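Local coordinates for protein phenylalanine ammonia-lyase (PDB 1Y2M) that catalyses the non-oxidative deamination of L-phenylalanine and L-tyrosine to trans-cinnamate and p-coumarate, working as a homotetramer built as a dimer of dimers, at residues B[284-289]-B[377-382]; B[383-388]-B[415-420]; B[554-559]-B[572-577]; B[642-645]-B[651-654]. All coordinates share one frame; numbering follows the deposited sequence.

Interactions 1 and 2 are buried contacts of the helical core, sharing helix 368-391; their centres lie about 12 Å apart, and an imidazole pair, H287 with H383, joins them by a probable hydrogen bond. Both also touch the second subunit, so the shared helix serves the assembly as well as the chain. Interaction 3, also buried, sits about 56 Å from interaction 1, centre to centre, near the far end of helix 506-560; partly buried interaction 4 closes the end of helix 619-646, and no other subunit touches either. The chemistry follows: aliphatic side chains, with H287 bonded through both nitrogens, in the core, branched aliphatic packing in interaction 3, and in interaction 4 an aromatic edge against a serine-proline turn.

Interaction 1: B[284-289]-B[377-382]; sequences HDAHML and SDLIHA
NE2 of H287, whose ring rests against L379, is held by ND1 of H383 in a probable hydrogen bond. ND1 of H287 is hydrogen-bonded in turn to Q44, so both ring nitrogens have partners and histidine can be tolerated in a buried place. Between them, CE1 of H287 brings the ring to helix 368-391: it lies 3.7 Å from the carbonyl O of L379 and 4.0 Å from CB of the same residue, the oxygen approaching obliquely. With chi1 at -78°, CG of H287 lies anti to the carbonyl carbon, beside the backbone N, and from there CE1 reaches the L379 carbonyl; the imidazole and the leucine side chain run antiparallel as they pass. L379 uses its other end on A286, CD2 coming 4.2 Å from that residue's CB. Alanine suits this position because its single methyl lets a leucine from the neighbouring helix lie close, and T425 of helix 416-443 touches both residues. On the same turn H284 ND1 donates to OD1 of D285 at 2.9 Å, and that carboxylate also forms a salt bridge with R77. Segment 377-382 also faces the subunit boundary, where D378 pairs with K424 of the second subunit. A leucine-alanine contact, a histidine with both nitrogens bonded and a subunit interface behind are in keeping with the long-helix core of the PAL/histidase family.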
loop_
_atom_site.group_PDB
_atom_site.type_symbol
_atom_site.label_atom_id
_atom_site.label_comp_id
_atom_site.label_asym_id
_atom_site.label_seq_id
_atom_site.Cartn_x
_atom_site.Cartn_y
_atom_site.Cartn_z
ATOM N N HIS B 284 9.725 10.889 19.626
ATOM C CA HIS B 284 11.024 11.326 20.141
ATOM C C HIS B 284 12.166 10.918 19.205
ATOM O O HIS B 284 12.996 11.762 18.804
ATOM C CB HIS B 284 11.217 10.746 21.544
ATOM C CG HIS B 284 12.587 10.897 22.120
ATOM N ND1 HIS B 284 13.636 10.076 21.765
ATOM C CD2 HIS B 284 13.051 11.706 23.110
ATOM C CE1 HIS B 284 14.701 10.416 22.492
ATOM N NE2 HIS B 284 14.375 11.393 23.311
ATOM N N ASP B 285 12.160 9.664 18.787
ATOM C CA ASP B 285 13.273 9.182 17.983
ATOM C C ASP B 285 13.251 9.803 16.592
ATOM O O ASP B 285 14.297 10.135 16.030
ATOM C CB ASP B 285 13.240 7.651 17.954
ATOM C CG ASP B 285 13.611 7.008 19.286
ATOM O OD1 ASP B 285 14.135 7.668 20.202
ATOM O OD2 ASP B 285 13.401 5.788 19.386
ATOM N N ALA B 286 12.043 9.980 16.058
ATOM C CA ALA B 286 11.856 10.581 14.733
ATOM C C ALA B 286 12.359 11.991 14.734
ATOM O O ALA B 286 12.942 12.449 13.762
ATOM C CB ALA B 286 10.403 10.520 14.314
ATOM N N HIS B 287 12.126 12.732 15.811
ATOM C CA HIS B 287 12.623 14.131 15.841
ATOM C C HIS B 287 14.136 14.164 15.676
ATOM O O HIS B 287 14.715 15.020 14.988
ATOM C CB HIS B 287 12.318 14.784 17.174
ATOM C CG HIS B 287 10.892 15.246 17.360
ATOM N ND1 HIS B 287 10.225 16.042 16.452
ATOM C CD2 HIS B 287 10.066 15.116 18.431
ATOM C CE1 HIS B 287 9.026 16.333 16.940
ATOM N NE2 HIS B 287 8.910 15.790 18.148
HETATM N N MSE B 288 14.801 13.223 16.358
HETATM C CA MSE B 288 16.267 13.182 16.314
HETATM C C MSE B 288 16.760 12.857 14.913
HETATM O O MSE B 288 17.735 13.415 14.429
HETATM C CB MSE B 288 16.852 12.164 17.294
HETATM C CG MSE B 288 16.363 12.285 18.680
HETATM SE SE MSE B 288 16.608 14.090 19.427
HETATM C CE MSE B 288 15.407 13.753 21.011
ATOM N N LEU B 289 16.055 11.944 14.244
ATOM C CA LEU B 289 16.455 11.483 12.950
ATOM C C LEU B 289 16.192 12.620 11.933
ATOM O O LEU B 289 16.955 12.795 11.012
ATOM C CB LEU B 289 15.700 10.218 12.580
ATOM C CG LEU B 289 16.074 8.937 13.302
ATOM C CD1 LEU B 289 15.067 7.849 12.993
ATOM C CD2 LEU B 289 17.464 8.476 12.896
ATOM N N SER B 377 6.728 19.853 9.685
ATOM C CA SER B 377 5.491 20.400 10.207
ATOM C C SER B 377 4.618 19.297 10.781
ATOM O O SER B 377 3.978 19.493 11.790
ATOM C CB SER B 377 4.711 21.248 9.155
ATOM O OG SER B 377 3.664 21.961 9.770
ATOM N N ASP B 378 4.597 18.136 10.110
ATOM C CA ASP B 378 3.828 16.997 10.561
ATOM C C ASP B 378 4.377 16.495 11.885
ATOM O O ASP B 378 3.596 16.173 12.788
ATOM C CB ASP B 378 3.860 15.873 9.529
ATOM C CG ASP B 378 2.966 16.130 8.374
ATOM O OD1 ASP B 378 2.129 17.052 8.430
ATOM O OD2 ASP B 378 3.067 15.322 7.398
ATOM N N LEU B 379 5.695 16.461 12.043
ATOM C CA LEU B 379 6.231 16.008 13.321
ATOM C C LEU B 379 5.904 16.968 14.475
ATOM O O LEU B 379 5.615 16.535 15.580
ATOM C CB LEU B 379 7.731 15.851 13.205
ATOM C CG LEU B 379 8.204 14.728 12.275
ATOM C CD1 LEU B 379 9.692 14.790 11.997
ATOM C CD2 LEU B 379 7.759 13.388 12.836
ATOM N N ILE B 380 5.949 18.262 14.211
ATOM C CA ILE B 380 5.529 19.247 15.224
ATOM C C ILE B 380 4.020 19.151 15.588
ATOM O O ILE B 380 3.603 19.274 16.753
ATOM C CB ILE B 380 5.886 20.650 14.728
ATOM C CG1 ILE B 380 7.409 20.765 14.574
ATOM C CG2 ILE B 380 5.303 21.763 15.626
ATOM C CD1 ILE B 380 7.838 22.085 13.956
ATOM N N HIS B 381 3.207 18.914 14.561
ATOM C CA HIS B 381 1.782 18.655 14.798
ATOM C C HIS B 381 1.568 17.407 15.658
ATOM O O HIS B 381 0.864 17.439 16.706
ATOM C CB HIS B 381 1.080 18.480 13.442
ATOM C CG HIS B 381 -0.408 18.369 13.540
ATOM N ND1 HIS B 381 -1.046 17.178 13.822
ATOM C CD2 HIS B 381 -1.388 19.282 13.336
ATOM C CE1 HIS B 381 -2.360 17.379 13.802
ATOM N NE2 HIS B 381 -2.591 18.634 13.516
ATOM N N ALA B 382 2.233 16.324 15.290
ATOM C CA ALA B 382 2.144 15.109 16.072
ATOM C C ALA B 382 2.543 15.342 17.528
ATOM O O ALA B 382 1.917 14.808 18.470
ATOM C CB ALA B 382 3.000 14.043 15.498
#

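Interaction 2: B[383-388]-B[415-420]; sequences HAVLTI and AAAVAN
V385 lays CG1 over A417, 3.8 Å from its CB and 3.7 Å from its carbonyl O. A chi1 of 172° carries CG1 to the position opposite the backbone N, which aims this methyl across at helix 416-443, while CG2 is anti to the carbonyl carbon, beside the backbone N. Valine is well matched here: its short forked side chain puts one methyl against A417, and the alanine facing it adds little bulk, letting the CA atoms of V385 and A417 come within 6.7 Å. One residue further on, L386 reaches with CD2 to CG2 of V418, a looser meeting at 4.3 Å. A279 of helix 273-303 touches both of these side chains, so a third helix backs the pair. Elsewhere on segment 383-388, T387 turns its hydroxyl back onto its own helix, OG1 donating to O of H383 at 2.7 Å. That oxygen of H383 also receives T387 N at 2.9 Å, the two donors arriving from opposite faces of the carbonyl plane, and so the buried hydroxyl is satisfied without help from across the contact. N420 reaches out of the pair to D378 of the second subunit. Two neighbouring helices, joined through a two-stranded antiparallel hairpin and packed by aliphatic residues, form part of the helical core of the aromatic amino acid lyase fold.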
loop_
_atom_site.group_PDB
_atom_site.type_symbol
_atom_site.label_atom_id
_atom_site.label_comp_id
_atom_site.label_asym_id
_atom_site.label_seq_id
_atom_site.Cartn_x
_atom_site.Cartn_y
_atom_site.Cartn_z
ATOM N N HIS B 383 3.569 16.161 17.727
ATOM C CA HIS B 383 4.021 16.462 19.086
ATOM C C HIS B 383 2.855 17.141 19.850
ATOM O O HIS B 383 2.596 16.868 21.041
ATOM C CB HIS B 383 5.219 17.424 19.048
ATOM C CG HIS B 383 6.042 17.350 20.273
ATOM N ND1 HIS B 383 7.156 16.547 20.349
ATOM C CD2 HIS B 383 5.912 17.944 21.479
ATOM C CE1 HIS B 383 7.686 16.667 21.554
ATOM N NE2 HIS B 383 6.948 17.506 22.259
ATOM N N ALA B 384 2.169 18.081 19.206
ATOM C CA ALA B 384 1.057 18.740 19.890
ATOM C C ALA B 384 -0.036 17.734 20.248
ATOM O O ALA B 384 -0.572 17.758 21.364
ATOM C CB ALA B 384 0.511 19.823 19.037
ATOM N N VAL B 385 -0.342 16.826 19.323
ATOM C CA VAL B 385 -1.404 15.811 19.549
ATOM C C VAL B 385 -1.024 14.880 20.713
ATOM O O VAL B 385 -1.815 14.620 21.659
ATOM C CB VAL B 385 -1.701 15.044 18.240
ATOM C CG1 VAL B 385 -2.631 13.895 18.500
ATOM C CG2 VAL B 385 -2.202 15.988 17.184
ATOM N N LEU B 386 0.168 14.299 20.643
ATOM C CA LEU B 386 0.584 13.307 21.630
ATOM C C LEU B 386 0.785 13.965 22.986
ATOM O O LEU B 386 0.584 13.318 24.018
ATOM C CB LEU B 386 1.865 12.601 21.199
ATOM C CG LEU B 386 1.764 11.578 20.084
ATOM C CD1 LEU B 386 3.084 10.864 19.856
ATOM C CD2 LEU B 386 0.669 10.563 20.427
ATOM N N THR B 387 1.137 15.244 23.022
ATOM C CA THR B 387 1.269 15.903 24.313
ATOM C C THR B 387 -0.080 15.922 25.057
ATOM O O THR B 387 -0.181 15.633 26.258
ATOM C CB THR B 387 1.830 17.323 24.165
ATOM O OG1 THR B 387 3.175 17.248 23.660
ATOM C CG2 THR B 387 1.890 18.028 25.516
ATOM N N ILE B 388 -1.133 16.274 24.336
ATOM C CA ILE B 388 -2.490 16.252 24.932
ATOM C C ILE B 388 -2.861 14.822 25.287
ATOM O O ILE B 388 -3.411 14.563 26.385
ATOM C CB ILE B 388 -3.517 16.878 23.996
ATOM C CG1 ILE B 388 -3.325 18.378 23.986
ATOM C CG2 ILE B 388 -4.946 16.561 24.480
ATOM C CD1 ILE B 388 -4.190 19.117 23.024
ATOM N N ALA B 415 -8.216 5.400 20.042
ATOM C CA ALA B 415 -6.864 6.020 19.973
ATOM C C ALA B 415 -6.545 6.551 18.560
ATOM O O ALA B 415 -5.391 6.421 18.122
ATOM C CB ALA B 415 -5.766 5.089 20.452
ATOM N N ALA B 416 -7.532 7.120 17.860
ATOM C CA ALA B 416 -7.332 7.637 16.495
ATOM C C ALA B 416 -6.346 8.792 16.489
ATOM O O ALA B 416 -5.505 8.900 15.602
ATOM C CB ALA B 416 -8.630 8.010 15.867
ATOM N N ALA B 417 -6.334 9.588 17.537
ATOM C CA ALA B 417 -5.367 10.713 17.586
ATOM C C ALA B 417 -3.954 10.126 17.564
ATOM O O ALA B 417 -3.089 10.644 16.835
ATOM C CB ALA B 417 -5.573 11.502 18.820
ATOM N N VAL B 418 -3.742 9.006 18.265
ATOM C CA VAL B 418 -2.399 8.386 18.339
ATOM C C VAL B 418 -2.062 7.750 16.999
ATOM O O VAL B 418 -0.936 7.904 16.493
ATOM C CB VAL B 418 -2.280 7.311 19.442
ATOM C CG1 VAL B 418 -0.906 6.692 19.421
ATOM C CG2 VAL B 418 -2.635 7.890 20.802
ATOM N N ALA B 419 -3.034 7.014 16.419
ATOM C CA ALA B 419 -2.775 6.313 15.168
ATOM C C ALA B 419 -2.421 7.354 14.111
ATOM O O ALA B 419 -1.463 7.143 13.321
ATOM C CB ALA B 419 -3.983 5.574 14.752
ATOM N N ASN B 420 -3.142 8.479 14.140
ATOM C CA ASN B 420 -2.892 9.591 13.204
ATOM C C ASN B 420 -1.450 10.038 13.215
ATOM O O ASN B 420 -0.813 10.180 12.163
ATOM C CB ASN B 420 -3.832 10.773 13.563
ATOM C CG ASN B 420 -3.582 12.086 12.733
ATOM O OD1 ASN B 420 -2.898 13.019 13.220
ATOM N ND2 ASN B 420 -4.218 12.194 11.560
#

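Interaction 3: B[554-559]-B[572-577]; sequences SLIDQH and ELVEKV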
loop_
_atom_site.group_PDB
_atom_site.type_symbol
_atom_site.label_atom_id
_atom_site.label_comp_id
_atom_site.label_asym_id
_atom_site.label_seq_id
_atom_site.Cartn_x
_atom_site.Cartn_y
_atom_site.Cartn_z
ATOM N N SER B 554 55.775 26.262 -11.475
ATOM C CA SER B 554 57.205 26.059 -11.430
ATOM C C SER B 554 57.721 25.197 -12.568
ATOM O O SER B 554 58.742 25.506 -13.192
ATOM C CB SER B 554 57.582 25.424 -10.101
ATOM O OG SER B 554 58.942 25.019 -10.117
ATOM N N LEU B 555 57.001 24.099 -12.839
ATOM C CA LEU B 555 57.396 23.188 -13.923
ATOM C C LEU B 555 57.241 23.862 -15.275
ATOM O O LEU B 555 58.070 23.683 -16.159
ATOM C CB LEU B 555 56.585 21.891 -13.876
ATOM C CG LEU B 555 57.091 20.874 -12.847
ATOM C CD1 LEU B 555 56.018 19.842 -12.525
ATOM C CD2 LEU B 555 58.389 20.209 -13.300
ATOM N N ILE B 556 56.162 24.622 -15.439
ATOM C CA ILE B 556 55.963 25.423 -16.652
ATOM C C ILE B 556 57.124 26.410 -16.832
ATOM O O ILE B 556 57.644 26.608 -17.937
ATOM C CB ILE B 556 54.606 26.159 -16.608
ATOM C CG1 ILE B 556 53.465 25.217 -17.005
ATOM C CG2 ILE B 556 54.596 27.386 -17.492
ATOM C CD1 ILE B 556 52.090 25.864 -16.910
ATOM N N ASP B 557 57.541 27.049 -15.748
ATOM C CA ASP B 557 58.668 27.988 -15.862
ATOM C C ASP B 557 59.957 27.291 -16.226
ATOM O O ASP B 557 60.722 27.753 -17.096
ATOM C CB ASP B 557 58.874 28.755 -14.559
ATOM C CG ASP B 557 57.854 29.828 -14.362
ATOM O OD1 ASP B 557 57.220 30.238 -15.363
ATOM O OD2 ASP B 557 57.708 30.281 -13.210
ATOM N N GLN B 558 60.214 26.184 -15.550
ATOM C CA GLN B 558 61.413 25.431 -15.772
ATOM C C GLN B 558 61.496 24.926 -17.208
ATOM O O GLN B 558 62.563 25.026 -17.838
ATOM C CB GLN B 558 61.485 24.273 -14.804
ATOM C CG GLN B 558 62.711 23.393 -14.962
ATOM C CD GLN B 558 62.706 22.182 -14.022
ATOM O OE1 GLN B 558 61.670 21.824 -13.438
ATOM N NE2 GLN B 558 63.870 21.540 -13.883
ATOM N N HIS B 559 60.388 24.412 -17.733
ATOM C CA HIS B 559 60.419 23.759 -19.048
ATOM C C HIS B 559 60.276 24.730 -20.197
ATOM O O HIS B 559 60.922 24.571 -21.223
ATOM C CB HIS B 559 59.371 22.621 -19.114
ATOM C CG HIS B 559 59.772 21.430 -18.312
ATOM N ND1 HIS B 559 60.438 20.358 -18.858
ATOM C CD2 HIS B 559 59.718 21.196 -16.982
ATOM C CE1 HIS B 559 60.708 19.478 -17.911
ATOM N NE2 HIS B 559 60.287 19.965 -16.760
ATOM N N GLU B 572 48.413 33.281 -20.000
ATOM C CA GLU B 572 47.466 32.479 -20.753
ATOM C C GLU B 572 47.720 30.978 -20.530
ATOM O O GLU B 572 46.781 30.192 -20.351
ATOM C CB GLU B 572 47.567 32.796 -22.247
ATOM C CG GLU B 572 46.488 32.142 -23.068
ATOM C CD GLU B 572 46.653 32.271 -24.581
ATOM O OE1 GLU B 572 47.591 32.963 -25.069
ATOM O OE2 GLU B 572 45.817 31.664 -25.282
ATOM N N LEU B 573 48.995 30.589 -20.587
ATOM C CA LEU B 573 49.307 29.161 -20.504
ATOM C C LEU B 573 48.938 28.588 -19.143
ATOM O O LEU B 573 48.349 27.502 -19.037
ATOM C CB LEU B 573 50.786 28.888 -20.758
ATOM C CG LEU B 573 51.135 27.382 -20.791
ATOM C CD1 LEU B 573 50.468 26.720 -21.998
ATOM C CD2 LEU B 573 52.606 27.103 -20.805
ATOM N N VAL B 574 49.356 29.293 -18.087
ATOM C CA VAL B 574 49.076 28.809 -16.727
ATOM C C VAL B 574 47.569 28.689 -16.528
ATOM O O VAL B 574 47.072 27.689 -15.980
ATOM C CB VAL B 574 49.646 29.737 -15.656
ATOM C CG1 VAL B 574 49.185 29.264 -14.289
ATOM C CG2 VAL B 574 51.137 29.746 -15.711
ATOM N N GLU B 575 46.845 29.712 -16.965
ATOM C CA GLU B 575 45.398 29.712 -16.793
ATOM C C GLU B 575 44.795 28.511 -17.508
ATOM O O GLU B 575 43.951 27.841 -16.953
ATOM C CB GLU B 575 44.747 30.995 -17.339
ATOM C CG GLU B 575 43.205 30.952 -17.311
ATOM C CD GLU B 575 42.545 32.009 -18.211
ATOM O OE1 GLU B 575 42.735 31.956 -19.460
ATOM O OE2 GLU B 575 41.803 32.867 -17.662
ATOM N N LYS B 576 45.193 28.292 -18.767
ATOM C CA LYS B 576 44.523 27.305 -19.613
ATOM C C LYS B 576 44.942 25.889 -19.241
ATOM O O LYS B 576 44.118 24.953 -19.263
ATOM C CB LYS B 576 44.770 27.614 -21.088
ATOM C CG LYS B 576 44.002 28.854 -21.587
ATOM C CD LYS B 576 44.108 28.985 -23.114
ATOM C CE LYS B 576 43.495 30.255 -23.653
ATOM N NZ LYS B 576 42.125 30.437 -23.160
ATOM N N VAL B 577 46.189 25.707 -18.836
ATOM C CA VAL B 577 46.655 24.393 -18.334
ATOM C C VAL B 577 45.891 24.028 -17.066
ATOM O O VAL B 577 45.397 22.919 -16.953
ATOM C CB VAL B 577 48.192 24.325 -18.135
ATOM C CG1 VAL B 577 48.614 23.174 -17.236
ATOM C CG2 VAL B 577 48.872 24.179 -19.478
#
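I556 points from helix 506-560 into a group of three side chains, L573, V574 and V577, on helix 570-587. Its two branches make different contacts with them. CG2 of I556 lies alongside the tip of L573, 3.9 Å from CD2, while CD1 of I556, at the end of the longer branch, comes 4.1 Å from the same CD2 of L573, so that the leucine is touched by both. CD1 of I556 also meets CG2 of V574 at 4.2 Å and, more distantly, CB of V577 at 4.4 Å. The isoleucine side chain and those of L573 and V574 cross obliquely, which spreads contact over several methyls. The torsions account for this: with chi1 at -80°, CG1 of I556 stands beside the backbone N and CG2 takes the place opposite it, so CG2 meets the leucine alone, while CD1 touches the leucine and also reaches the valines. L573, with chi2 of 66°, offers CD2 to this fork. The short beta-branched valines present methyl or CB surface to the isoleucine end without bulk.

The short helical segments approach to 11.0 Å between axes and their N-to-C directions differ by 135°, a spacing that isoleucine and leucine can bridge. M564, in the connection between the helices, touches both I556 and L573, and W625 of helix 619-646 packs on I556. The meeting itself is entirely hydrocarbon. It therefore depends on shape and on exclusion of water, and probably tolerates small shifts between the helices better than directional bonds would.

Interaction 4: B[642-645]-B[651-654]; sequences ETFW and SSPA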
loop_
_atom_site.group_PDB
_atom_site.type_symbol
_atom_site.label_atom_id
_atom_site.label_comp_id
_atom_site.label_asym_id
_atom_site.label_seq_id
_atom_site.Cartn_x
_atom_site.Cartn_y
_atom_site.Cartn_z
ATOM N N GLU B 642 50.297 10.076 2.701
ATOM C CA GLU B 642 51.063 9.570 3.849
ATOM C C GLU B 642 50.979 10.521 5.023
ATOM O O GLU B 642 50.861 10.074 6.174
ATOM C CB GLU B 642 52.515 9.300 3.487
ATOM C CG GLU B 642 52.760 7.950 3.016
ATOM C CD GLU B 642 52.218 6.894 3.962
ATOM O OE1 GLU B 642 52.500 6.927 5.175
ATOM O OE2 GLU B 642 51.505 6.021 3.466
ATOM N N THR B 643 51.001 11.824 4.744
ATOM C CA THR B 643 50.897 12.815 5.804
ATOM C C THR B 643 49.567 12.633 6.552
ATOM O O THR B 643 49.560 12.623 7.792
ATOM C CB THR B 643 51.010 14.210 5.258
ATOM O OG1 THR B 643 52.320 14.400 4.736
ATOM C CG2 THR B 643 50.711 15.243 6.329
ATOM N N PHE B 644 48.452 12.457 5.830
ATOM C CA PHE B 644 47.170 12.138 6.454
ATOM C C PHE B 644 47.200 10.858 7.273
ATOM O O PHE B 644 46.772 10.837 8.423
ATOM C CB PHE B 644 46.101 11.983 5.356
ATOM C CG PHE B 644 44.729 11.631 5.860
ATOM C CD1 PHE B 644 43.866 12.611 6.297
ATOM C CD2 PHE B 644 44.275 10.316 5.821
ATOM C CE1 PHE B 644 42.588 12.295 6.745
ATOM C CE2 PHE B 644 42.998 9.972 6.275
ATOM C CZ PHE B 644 42.156 10.958 6.749
ATOM N N TRP B 645 47.625 9.764 6.658
ATOM C CA TRP B 645 47.432 8.457 7.311
ATOM C C TRP B 645 48.415 8.183 8.432
ATOM O O TRP B 645 48.162 7.317 9.276
ATOM C CB TRP B 645 47.517 7.325 6.303
ATOM C CG TRP B 645 46.347 7.293 5.380
ATOM C CD1 TRP B 645 46.344 7.637 4.062
ATOM C CD2 TRP B 645 44.994 6.919 5.702
ATOM N NE1 TRP B 645 45.096 7.502 3.556
ATOM C CE2 TRP B 645 44.245 7.048 4.533
ATOM C CE3 TRP B 645 44.352 6.460 6.867
ATOM C CZ2 TRP B 645 42.891 6.764 4.478
ATOM C CZ3 TRP B 645 42.984 6.197 6.807
ATOM C CH2 TRP B 645 42.292 6.297 5.623
ATOM N N SER B 651 44.522 15.066 14.003
ATOM C CA SER B 651 45.285 15.998 13.145
ATOM C C SER B 651 44.727 16.068 11.723
ATOM O O SER B 651 45.406 16.609 10.808
ATOM C CB SER B 651 46.755 15.603 13.069
ATOM O OG SER B 651 47.381 15.756 14.337
ATOM N N SER B 652 43.545 15.516 11.517
ATOM C CA SER B 652 42.998 15.438 10.158
ATOM C C SER B 652 42.911 16.815 9.501
ATOM O O SER B 652 42.401 17.746 10.113
ATOM C CB SER B 652 41.590 14.881 10.138
ATOM O OG SER B 652 41.060 14.980 8.814
ATOM N N PRO B 653 43.324 16.932 8.222
ATOM C CA PRO B 653 43.206 18.200 7.531
ATOM C C PRO B 653 41.754 18.654 7.364
ATOM O O PRO B 653 41.524 19.838 7.184
ATOM C CB PRO B 653 43.899 17.961 6.183
ATOM C CG PRO B 653 43.824 16.526 5.974
ATOM C CD PRO B 653 43.933 15.914 7.362
ATOM N N ALA B 654 40.792 17.752 7.484
ATOM C CA ALA B 654 39.377 18.120 7.436
ATOM C C ALA B 654 39.064 19.188 8.489
ATOM O O ALA B 654 38.188 20.029 8.279
ATOM C CB ALA B 654 38.517 16.910 7.675
HETATM O O HOH W 1 47.517 14.711 9.193
#
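A chi1 of 179° sets CG of F644 opposite its backbone N, and chi2 of 84° turns the ring so that its rim, not its face, meets S652 and P653. The two residues belong to an ST turn in the loop that follows helix 619-646: OG of S652 accepts from N of A654 at 3.1 Å, with an N-H...O angle of 151°. The side chains of F644 and P653 cross at about a right angle. CD1 of F644 comes 3.5 Å from CD of P653, and CE1 of F644 lies 3.7 Å from OG of S652, both partners sitting at the ring edge and near its plane. An aromatic edge carries slightly positive hydrogens, so a serine oxygen there is an agreeable neighbour, though this is a contact and not a hydrogen bond. OG has stronger partners elsewhere, in Y666 and in D536 of helix 506-560, which fix the hydroxyl while it holds the turn.

Proline suits its place because the ring offers a compact apolar flank to the phenylalanine and limits how the loop can bend. Cutting F644 back to an alanine would probably leave a gap beside CD of P653 and take away the ring edge against which OG of S652 rests. Water 1 lies between T643 O and S651 O, but its long bonds compete with other acceptors, so that bridge is a weak supplement. On the helix side, CD2 of F644 stands 3.4 Å above the plane of the W645 ring and over its centre.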